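Local coordinates for protein BCL2-like 10 (Danio rerio, PDB 6FBX) that acts as a pro-survival member of the Bcl-2 family in apoptosis regulation, holding the BH3 peptide of Bad in this complex, and may have channel activity, at residues F54-D63 with F97-R108; L16-C24 with S35-K44. One frame throughout, in Å; residues are numbered along the deposited sequence.

Contact 1: residues F54-D63 with F97-R108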
loop_
_atom_site.group_PDB
_atom_site.type_symbol
_atom_site.label_atom_id
_atom_site.label_comp_id
_atom_site.label_asym_id
_atom_site.label_seq_id
_atom_site.Cartn_x
_atom_site.Cartn_y
_atom_site.Cartn_z
ATOM N N PHE A 54 -10.917 -7.453 2.547
ATOM C CA PHE A 54 -9.579 -7.461 1.962
ATOM C C PHE A 54 -9.234 -8.832 1.397
ATOM O O PHE A 54 -8.649 -8.936 0.313
ATOM C CB PHE A 54 -8.538 -7.048 2.999
ATOM C CG PHE A 54 -8.331 -5.570 3.092
ATOM C CD1 PHE A 54 -7.693 -4.886 2.068
ATOM C CD2 PHE A 54 -8.754 -4.864 4.199
ATOM C CE1 PHE A 54 -7.491 -3.526 2.142
ATOM C CE2 PHE A 54 -8.550 -3.493 4.283
ATOM C CZ PHE A 54 -7.918 -2.827 3.249
ATOM N N ARG A 55 -9.579 -9.896 2.122
ATOM C CA ARG A 55 -9.277 -11.240 1.645
ATOM C C ARG A 55 -10.020 -11.528 0.347
ATOM O O ARG A 55 -9.437 -12.028 -0.621
ATOM C CB ARG A 55 -9.638 -12.259 2.728
ATOM C CG ARG A 55 -8.987 -13.629 2.563
ATOM C CD ARG A 55 -9.332 -14.530 3.747
ATOM N NE ARG A 55 -8.906 -15.915 3.549
ATOM C CZ ARG A 55 -7.759 -16.430 3.986
ATOM N NH1 ARG A 55 -7.482 -17.706 3.749
ATOM N NH2 ARG A 55 -6.889 -15.688 4.658
ATOM N N SER A 56 -11.316 -11.203 0.307
ATOM C CA SER A 56 -12.103 -11.407 -0.903
ATOM C C SER A 56 -11.561 -10.580 -2.064
ATOM O O SER A 56 -11.459 -11.073 -3.196
ATOM C CB SER A 56 -13.566 -11.056 -0.631
ATOM O OG SER A 56 -14.336 -11.119 -1.815
ATOM N N LEU A 57 -11.204 -9.321 -1.803
ATOM C CA LEU A 57 -10.676 -8.465 -2.862
ATOM C C LEU A 57 -9.365 -9.009 -3.415
ATOM O O LEU A 57 -9.161 -9.034 -4.637
ATOM C CB LEU A 57 -10.475 -7.042 -2.340
ATOM C CG LEU A 57 -11.726 -6.181 -2.162
ATOM C CD1 LEU A 57 -11.350 -4.879 -1.472
ATOM C CD2 LEU A 57 -12.402 -5.902 -3.498
ATOM N N SER A 58 -8.460 -9.435 -2.533
ATOM C CA SER A 58 -7.173 -9.949 -2.990
ATOM C C SER A 58 -7.359 -11.162 -3.894
ATOM O O SER A 58 -6.664 -11.303 -4.908
ATOM C CB SER A 58 -6.294 -10.306 -1.792
ATOM O OG SER A 58 -6.840 -11.395 -1.061
ATOM N N GLN A 59 -8.298 -12.045 -3.550
ATOM C CA GLN A 59 -8.504 -13.247 -4.352
ATOM C C GLN A 59 -9.175 -12.919 -5.682
ATOM O O GLN A 59 -8.780 -13.453 -6.727
ATOM C CB GLN A 59 -9.311 -14.271 -3.552
ATOM C CG GLN A 59 -8.539 -14.782 -2.341
ATOM C CD GLN A 59 -9.305 -15.797 -1.515
ATOM O OE1 GLN A 59 -10.445 -16.139 -1.825
ATOM N NE2 GLN A 59 -8.673 -16.285 -0.452
ATOM N N GLU A 60 -10.173 -12.030 -5.676
ATOM C CA GLU A 60 -10.749 -11.565 -6.936
ATOM C C GLU A 60 -9.681 -10.923 -7.813
ATOM O O GLU A 60 -9.554 -11.245 -9.001
ATOM C CB GLU A 60 -11.877 -10.563 -6.675
ATOM C CG GLU A 60 -13.196 -11.164 -6.227
ATOM C CD GLU A 60 -14.297 -10.122 -6.150
ATOM O OE1 GLU A 60 -14.341 -9.370 -5.153
ATOM O OE2 GLU A 60 -15.109 -10.044 -7.097
ATOM N N PHE A 61 -8.916 -9.995 -7.234
ATOM C CA PHE A 61 -7.847 -9.303 -7.948
ATOM C C PHE A 61 -6.913 -10.293 -8.636
ATOM O O PHE A 61 -6.700 -10.230 -9.853
ATOM C CB PHE A 61 -7.088 -8.416 -6.953
ATOM C CG PHE A 61 -5.863 -7.743 -7.518
ATOM C CD1 PHE A 61 -5.899 -6.410 -7.881
ATOM C CD2 PHE A 61 -4.672 -8.434 -7.652
ATOM C CE1 PHE A 61 -4.775 -5.782 -8.379
ATOM C CE2 PHE A 61 -3.545 -7.813 -8.156
ATOM C CZ PHE A 61 -3.596 -6.486 -8.518
ATOM N N LEU A 62 -6.345 -11.224 -7.866
ATOM C CA LEU A 62 -5.363 -12.141 -8.433
ATOM C C LEU A 62 -5.985 -13.075 -9.463
ATOM O O LEU A 62 -5.286 -13.545 -10.367
ATOM C CB LEU A 62 -4.691 -12.949 -7.322
ATOM C CG LEU A 62 -3.753 -12.164 -6.404
ATOM C CD1 LEU A 62 -3.247 -13.054 -5.280
ATOM C CD2 LEU A 62 -2.578 -11.570 -7.177
ATOM N N ASP A 63 -7.287 -13.351 -9.353
ATOM C CA ASP A 63 -7.939 -14.236 -10.310
ATOM C C ASP A 63 -8.348 -13.522 -11.594
ATOM O O ASP A 63 -8.557 -14.191 -12.613
ATOM C CB ASP A 63 -9.170 -14.891 -9.678
ATOM C CG ASP A 63 -8.807 -15.869 -8.575
ATOM O OD1 ASP A 63 -9.608 -16.028 -7.629
ATOM O OD2 ASP A 63 -7.712 -16.463 -8.644
ATOM N N PHE A 97 -3.760 -3.562 1.459
ATOM C CA PHE A 97 -4.135 -4.414 0.338
ATOM C C PHE A 97 -2.932 -5.175 -0.202
ATOM O O PHE A 97 -3.023 -6.374 -0.488
ATOM C CB PHE A 97 -4.775 -3.564 -0.758
ATOM C CG PHE A 97 -5.228 -4.352 -1.946
ATOM C CD1 PHE A 97 -6.108 -5.405 -1.795
ATOM C CD2 PHE A 97 -4.789 -4.028 -3.217
ATOM C CE1 PHE A 97 -6.529 -6.135 -2.889
ATOM C CE2 PHE A 97 -5.210 -4.754 -4.317
ATOM C CZ PHE A 97 -6.083 -5.805 -4.150
ATOM N N THR A 98 -1.792 -4.499 -0.344
ATOM C CA THR A 98 -0.614 -5.156 -0.901
ATOM C C THR A 98 -0.077 -6.219 0.050
ATOM O O THR A 98 0.422 -7.260 -0.390
ATOM C CB THR A 98 0.460 -4.118 -1.221
ATOM O OG1 THR A 98 -0.077 -3.149 -2.129
ATOM C CG2 THR A 98 1.674 -4.774 -1.859
ATOM N N GLY A 99 -0.174 -5.976 1.356
ATOM C CA GLY A 99 0.216 -6.988 2.322
ATOM C C GLY A 99 -0.624 -8.247 2.223
ATOM O O GLY A 99 -0.103 -9.361 2.316
ATOM N N VAL A 100 -1.939 -8.091 2.047
ATOM C CA VAL A 100 -2.802 -9.255 1.874
ATOM C C VAL A 100 -2.505 -9.931 0.543
ATOM O O VAL A 100 -2.456 -11.164 0.451
ATOM C CB VAL A 100 -4.283 -8.842 1.981
ATOM C CG1 VAL A 100 -5.196 -10.035 1.718
ATOM C CG2 VAL A 100 -4.573 -8.252 3.351
ATOM N N LEU A 101 -2.310 -9.134 -0.506
ATOM C CA LEU A 101 -1.941 -9.664 -1.812
ATOM C C LEU A 101 -0.677 -10.508 -1.714
ATOM O O LEU A 101 -0.625 -11.639 -2.212
ATOM C CB LEU A 101 -1.743 -8.492 -2.774
ATOM C CG LEU A 101 -2.004 -8.591 -4.270
ATOM C CD1 LEU A 101 -3.208 -9.451 -4.606
ATOM C CD2 LEU A 101 -2.191 -7.174 -4.791
ATOM N N ALA A 102 0.356 -9.968 -1.064
ATOM C CA ALA A 102 1.615 -10.690 -0.927
ATOM C C ALA A 102 1.419 -11.999 -0.173
ATOM O O ALA A 102 1.967 -13.036 -0.562
ATOM C CB ALA A 102 2.640 -9.807 -0.216
ATOM N N SER A 103 0.640 -11.969 0.911
ATOM C CA SER A 103 0.399 -13.185 1.683
ATOM C C SER A 103 -0.351 -14.220 0.854
ATOM O O SER A 103 -0.087 -15.424 0.964
ATOM C CB SER A 103 -0.383 -12.852 2.953
ATOM O OG SER A 103 0.304 -11.889 3.732
ATOM N N GLU A 104 -1.295 -13.773 0.024
ATOM C CA GLU A 104 -2.043 -14.704 -0.814
ATOM C C GLU A 104 -1.142 -15.327 -1.875
ATOM O O GLU A 104 -1.239 -16.527 -2.152
ATOM C CB GLU A 104 -3.233 -13.986 -1.456
ATOM C CG GLU A 104 -4.068 -14.840 -2.402
ATOM C CD GLU A 104 -4.867 -15.908 -1.686
ATOM O OE1 GLU A 104 -5.197 -15.708 -0.498
ATOM O OE2 GLU A 104 -5.175 -16.945 -2.315
ATOM N N LEU A 105 -0.253 -14.529 -2.475
ATOM C CA LEU A 105 0.667 -15.073 -3.470
ATOM C C LEU A 105 1.582 -16.124 -2.853
ATOM O O LEU A 105 1.858 -17.159 -3.472
ATOM C CB LEU A 105 1.481 -13.945 -4.102
ATOM C CG LEU A 105 0.689 -13.030 -5.039
ATOM C CD1 LEU A 105 1.433 -11.725 -5.296
ATOM C CD2 LEU A 105 0.400 -13.745 -6.351
ATOM N N LEU A 106 2.061 -15.881 -1.631
ATOM C CA LEU A 106 2.849 -16.893 -0.935
ATOM C C LEU A 106 2.024 -18.146 -0.670
ATOM O O LEU A 106 2.510 -19.268 -0.850
ATOM C CB LEU A 106 3.398 -16.323 0.373
ATOM C CG LEU A 106 4.779 -15.668 0.282
ATOM C CD1 LEU A 106 4.817 -14.598 -0.799
ATOM C CD2 LEU A 106 5.185 -15.081 1.627
ATOM N N SER A 107 0.770 -17.976 -0.238
ATOM C CA SER A 107 -0.094 -19.131 -0.013
ATOM C C SER A 107 -0.260 -19.959 -1.279
ATOM O O SER A 107 -0.440 -21.179 -1.203
ATOM C CB SER A 107 -1.463 -18.677 0.496
ATOM O OG SER A 107 -1.377 -18.183 1.820
ATOM N N ARG A 108 -0.202 -19.321 -2.443
ATOM C CA ARG A 108 -0.369 -20.005 -3.718
ATOM C C ARG A 108 0.929 -20.598 -4.249
ATOM O O ARG A 108 0.940 -21.122 -5.366
ATOM C CB ARG A 108 -0.961 -19.036 -4.746
ATOM C CG ARG A 108 -2.347 -18.546 -4.358
ATOM C CD ARG A 108 -2.928 -17.573 -5.364
ATOM N NE ARG A 108 -4.325 -17.278 -5.053
ATOM C CZ ARG A 108 -5.212 -16.805 -5.923
ATOM N NH1 ARG A 108 -6.460 -16.575 -5.535
ATOM N NH2 ARG A 108 -4.860 -16.568 -7.183
HETATM O O HOH W 1 -6.049 -13.499 0.901
#
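F97 pushes its ring edge against the face of F61, an edge-to-face pair with centroids 5.4 Å apart and planes at 82°. The same ring is a knob among F54, L57, S58 and F61, the packing by which segments 54-63 and 97-107, on helices 51-65 and 88-107 of the all-helical Bcl-2 fold, cross at -63°. CG lies anti to the backbone N of F97, which sends the ring across to helix 51-65, with CE1 3.8 Å from the backbone N of S58. L101 touches two residues at once: its CD2 lies over the F61 face, 4.1 Å from the centroid, while CD1 presses tightly on L62 CG at 3.3 Å. F54, L57 and F61 also pack against the bound BH3 peptide, so this interface backs one wall of its groove. S58 OG donates to R55 O, and a water donates to both S58 OG and E104 OE1. At the C-terminal end R108 joins two carboxylates: NE gives its proton to the anti lone pair of E104 OE2 at 2.9 Å, whereas NH2 meets D63 OD2 at 3.2 Å from above the carboxylate plane, with a bent N-H...O angle of 144°.

Contact 2: residues L16-C24 with S35-K44; sequences LAEDYISFC and SAEAMRYLAK
S35 and A36 receive the end of L16: its CD1 methyl lies 3.7 Å from S35 OG and packs tightly on A36 CA, at 3.4 Å. S35 OG itself is hydrogen-bonded to S33. One turn on, M39 bends at chi2 and chi3 so that its CE meets L16 CD2 at 4.1 Å, the two side chains crossing at about a right angle. R40 makes the direct salt bridge of the contact. Its chain is extended from CG to NE, and it grips D19 side-on: NH2 donates to OD1 at 2.8 Å and NE to OD2 of the same carboxylate at 3.0 Å. Both bonds use syn lone pairs and are nearly straight, and the two planes lie only 6° apart. F23 lies flat against the same arginine, R40 CD standing 3.9 Å from the ring centroid in a CH-pi contact. This is helix packing within the Bcl-2 fold: segments 16-24 and 35-44, on helices 2-24 and 34-49, cross at -46°, with Y20 as a knob among M39, R40, A43 and K44. The A43 methyl is close to the phenol end of that knob, CB to Y20 CZ measuring 3.3 Å. K44 finally runs its CG along the F23 ring edge; its ammonium forms a salt bridge with E47, and two waters link NZ to the carbonyls of F23 and C24, the bond from NZ to the water on F23 O being weak.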
loop_
_atom_site.group_PDB
_atom_site.type_symbol
_atom_site.label_atom_id
_atom_site.label_comp_id
_atom_site.label_asym_id
_atom_site.label_seq_id
_atom_site.Cartn_x
_atom_site.Cartn_y
_atom_site.Cartn_z
ATOM N N LEU A 16 9.983 0.967 3.402
ATOM C CA LEU A 16 8.764 0.838 4.191
ATOM C C LEU A 16 7.873 -0.270 3.643
ATOM O O LEU A 16 7.370 -1.112 4.398
ATOM C CB LEU A 16 8.020 2.173 4.205
ATOM C CG LEU A 16 6.924 2.336 5.253
ATOM C CD1 LEU A 16 7.521 2.359 6.650
ATOM C CD2 LEU A 16 6.132 3.609 4.983
ATOM N N ALA A 17 7.674 -0.288 2.326
ATOM C CA ALA A 17 6.855 -1.328 1.710
ATOM C C ALA A 17 7.482 -2.704 1.892
ATOM O O ALA A 17 6.781 -3.679 2.186
ATOM C CB ALA A 17 6.659 -1.025 0.225
ATOM N N GLU A 18 8.800 -2.809 1.714
ATOM C CA GLU A 18 9.456 -4.098 1.900
ATOM C C GLU A 18 9.283 -4.601 3.327
ATOM O O GLU A 18 9.061 -5.797 3.549
ATOM C CB GLU A 18 10.939 -3.992 1.547
ATOM C CG GLU A 18 11.212 -3.944 0.057
ATOM C CD GLU A 18 12.688 -4.062 -0.265
ATOM O OE1 GLU A 18 13.500 -3.368 0.383
ATOM O OE2 GLU A 18 13.035 -4.861 -1.156
ATOM N N ASP A 19 9.375 -3.704 4.309
ATOM C CA ASP A 19 9.223 -4.125 5.698
ATOM C C ASP A 19 7.812 -4.624 5.969
ATOM O O ASP A 19 7.624 -5.677 6.592
ATOM C CB ASP A 19 9.562 -2.983 6.652
ATOM C CG ASP A 19 9.277 -3.343 8.095
ATOM O OD1 ASP A 19 10.089 -4.077 8.695
ATOM O OD2 ASP A 19 8.224 -2.920 8.616
ATOM N N TYR A 20 6.798 -3.873 5.529
ATOM C CA TYR A 20 5.430 -4.292 5.803
ATOM C C TYR A 20 5.119 -5.612 5.116
ATOM O O TYR A 20 4.496 -6.500 5.709
ATOM C CB TYR A 20 4.422 -3.228 5.366
ATOM C CG TYR A 20 3.035 -3.613 5.805
ATOM C CD1 TYR A 20 2.723 -3.678 7.157
ATOM C CD2 TYR A 20 2.054 -3.970 4.886
ATOM C CE1 TYR A 20 1.470 -4.061 7.585
ATOM C CE2 TYR A 20 0.785 -4.345 5.307
ATOM C CZ TYR A 20 0.507 -4.395 6.660
ATOM O OH TYR A 20 -0.739 -4.778 7.098
ATOM N N ILE A 21 5.554 -5.765 3.865
ATOM C CA ILE A 21 5.313 -7.010 3.142
ATOM C C ILE A 21 5.991 -8.181 3.847
ATOM O O ILE A 21 5.402 -9.260 3.997
ATOM C CB ILE A 21 5.773 -6.856 1.680
ATOM C CG1 ILE A 21 4.773 -5.977 0.928
ATOM C CG2 ILE A 21 5.909 -8.211 0.999
ATOM C CD1 ILE A 21 5.253 -5.505 -0.428
ATOM N N SER A 22 7.236 -7.994 4.294
ATOM C CA SER A 22 7.909 -9.045 5.054
ATOM C C SER A 22 7.154 -9.348 6.342
ATOM O O SER A 22 6.987 -10.513 6.720
ATOM C CB SER A 22 9.347 -8.632 5.368
ATOM O OG SER A 22 10.082 -8.369 4.187
ATOM N N PHE A 23 6.697 -8.301 7.029
ATOM C CA PHE A 23 5.914 -8.466 8.249
ATOM C C PHE A 23 4.673 -9.314 7.996
ATOM O O PHE A 23 4.291 -10.145 8.832
ATOM C CB PHE A 23 5.551 -7.077 8.775
ATOM C CG PHE A 23 4.740 -7.073 10.035
ATOM C CD1 PHE A 23 5.277 -7.506 11.235
ATOM C CD2 PHE A 23 3.448 -6.576 10.028
ATOM C CE1 PHE A 23 4.525 -7.477 12.397
ATOM C CE2 PHE A 23 2.694 -6.542 11.182
ATOM C CZ PHE A 23 3.233 -6.990 12.369
ATOM N N CYS A 24 4.043 -9.137 6.835
ATOM C CA CYS A 24 2.884 -9.931 6.447
ATOM C C CYS A 24 3.250 -11.322 5.947
ATOM O O CYS A 24 2.348 -12.144 5.748
ATOM C CB CYS A 24 2.096 -9.198 5.359
ATOM S SG CYS A 24 1.335 -7.676 5.930
ATOM N N SER A 35 8.651 5.004 11.268
ATOM C CA SER A 35 7.586 4.936 10.271
ATOM C C SER A 35 7.159 3.499 10.013
ATOM O O SER A 35 5.970 3.229 9.808
ATOM C CB SER A 35 8.038 5.610 8.974
ATOM O OG SER A 35 9.270 5.079 8.523
ATOM N N ALA A 36 8.110 2.562 10.023
ATOM C CA ALA A 36 7.760 1.156 9.866
ATOM C C ALA A 36 6.913 0.669 11.032
ATOM O O ALA A 36 5.918 -0.037 10.833
ATOM C CB ALA A 36 9.027 0.313 9.736
ATOM N N GLU A 37 7.287 1.036 12.260
ATOM C CA GLU A 37 6.465 0.676 13.410
ATOM C C GLU A 37 5.050 1.218 13.254
ATOM O O GLU A 37 4.071 0.520 13.547
ATOM C CB GLU A 37 7.099 1.197 14.700
ATOM C CG GLU A 37 6.351 0.783 15.958
ATOM C CD GLU A 37 7.128 1.077 17.227
ATOM O OE1 GLU A 37 6.635 0.726 18.319
ATOM O OE2 GLU A 37 8.232 1.654 17.133
ATOM N N ALA A 38 4.923 2.454 12.770
ATOM C CA ALA A 38 3.605 3.055 12.600
ATOM C C ALA A 38 2.807 2.353 11.508
ATOM O O ALA A 38 1.617 2.064 11.690
ATOM C CB ALA A 38 3.746 4.542 12.281
ATOM N N MET A 39 3.436 2.073 10.366
ATOM C CA MET A 39 2.707 1.443 9.268
ATOM C C MET A 39 2.281 0.027 9.634
ATOM O O MET A 39 1.163 -0.392 9.311
ATOM C CB MET A 39 3.557 1.428 7.999
ATOM C CG MET A 39 2.851 0.812 6.796
ATOM S SD MET A 39 1.354 1.697 6.323
ATOM C CE MET A 39 2.049 3.094 5.446
ATOM N N ARG A 40 3.161 -0.727 10.294
ATOM C CA ARG A 40 2.790 -2.053 10.778
ATOM C C ARG A 40 1.516 -1.996 11.611
ATOM O O ARG A 40 0.611 -2.823 11.448
ATOM C CB ARG A 40 3.926 -2.645 11.608
ATOM C CG ARG A 40 5.118 -3.131 10.824
ATOM C CD ARG A 40 6.063 -3.839 11.767
ATOM N NE ARG A 40 7.324 -4.211 11.145
ATOM C CZ ARG A 40 8.245 -4.962 11.740
ATOM N NH1 ARG A 40 8.041 -5.421 12.971
ATOM N NH2 ARG A 40 9.372 -5.254 11.108
ATOM N N TYR A 41 1.441 -1.030 12.528
ATOM C CA TYR A 41 0.277 -0.922 13.400
ATOM C C TYR A 41 -0.956 -0.500 12.613
ATOM O O TYR A 41 -2.017 -1.124 12.719
ATOM C CB TYR A 41 0.563 0.074 14.524
ATOM C CG TYR A 41 -0.612 0.303 15.446
ATOM C CD1 TYR A 41 -1.552 1.289 15.175
ATOM C CD2 TYR A 41 -0.784 -0.468 16.586
ATOM C CE1 TYR A 41 -2.630 1.500 16.012
ATOM C CE2 TYR A 41 -1.859 -0.264 17.430
ATOM C CZ TYR A 41 -2.778 0.720 17.139
ATOM O OH TYR A 41 -3.849 0.927 17.979
ATOM N N LEU A 42 -0.829 0.559 11.809
ATOM C CA LEU A 42 -1.993 1.149 11.156
ATOM C C LEU A 42 -2.538 0.253 10.053
ATOM O O LEU A 42 -3.756 0.072 9.944
ATOM C CB LEU A 42 -1.625 2.523 10.594
ATOM C CG LEU A 42 -1.385 3.581 11.671
ATOM C CD1 LEU A 42 -0.667 4.795 11.092
ATOM C CD2 LEU A 42 -2.701 3.994 12.300
ATOM N N ALA A 43 -1.657 -0.308 9.223
ATOM C CA ALA A 43 -2.120 -1.160 8.133
ATOM C C ALA A 43 -2.742 -2.448 8.653
ATOM O O ALA A 43 -3.691 -2.960 8.049
ATOM C CB ALA A 43 -0.966 -1.468 7.179
ATOM N N LYS A 44 -2.234 -2.985 9.769
ATOM C CA LYS A 44 -2.863 -4.162 10.360
ATOM C C LYS A 44 -4.167 -3.805 11.055
ATOM O O LYS A 44 -5.094 -4.622 11.089
ATOM C CB LYS A 44 -1.909 -4.840 11.340
ATOM C CG LYS A 44 -0.852 -5.697 10.677
ATOM C CD LYS A 44 -1.476 -6.907 9.999
ATOM C CE LYS A 44 -0.436 -7.761 9.311
ATOM N NZ LYS A 44 -1.069 -8.884 8.576
HETATM O O HOH W 2 1.635 -10.325 10.020
HETATM O O HOH W 3 -0.416 -11.140 7.151
#

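Overall arrangement
Both segments of contact 2 come earlier in the chain than those of contact 1, and the centres of the two contacts are about 16 Å apart. Helix 34-49 of contact 2 is followed directly by helix 51-65 of contact 1. The remaining two helices also meet: S103 OG probably donates to C24 O at 2.9 Å, and I21 packs on T98 and A102. Helix 88-107 thus faces helix 2-24 as well as helix 51-65, and its F95 also touches L16 and M39 of contact 2. The bound peptide lies near five residues of contact 1 but near L42 alone in contact 2, evidence that contact 1 borders the BH3-binding groove more extensively.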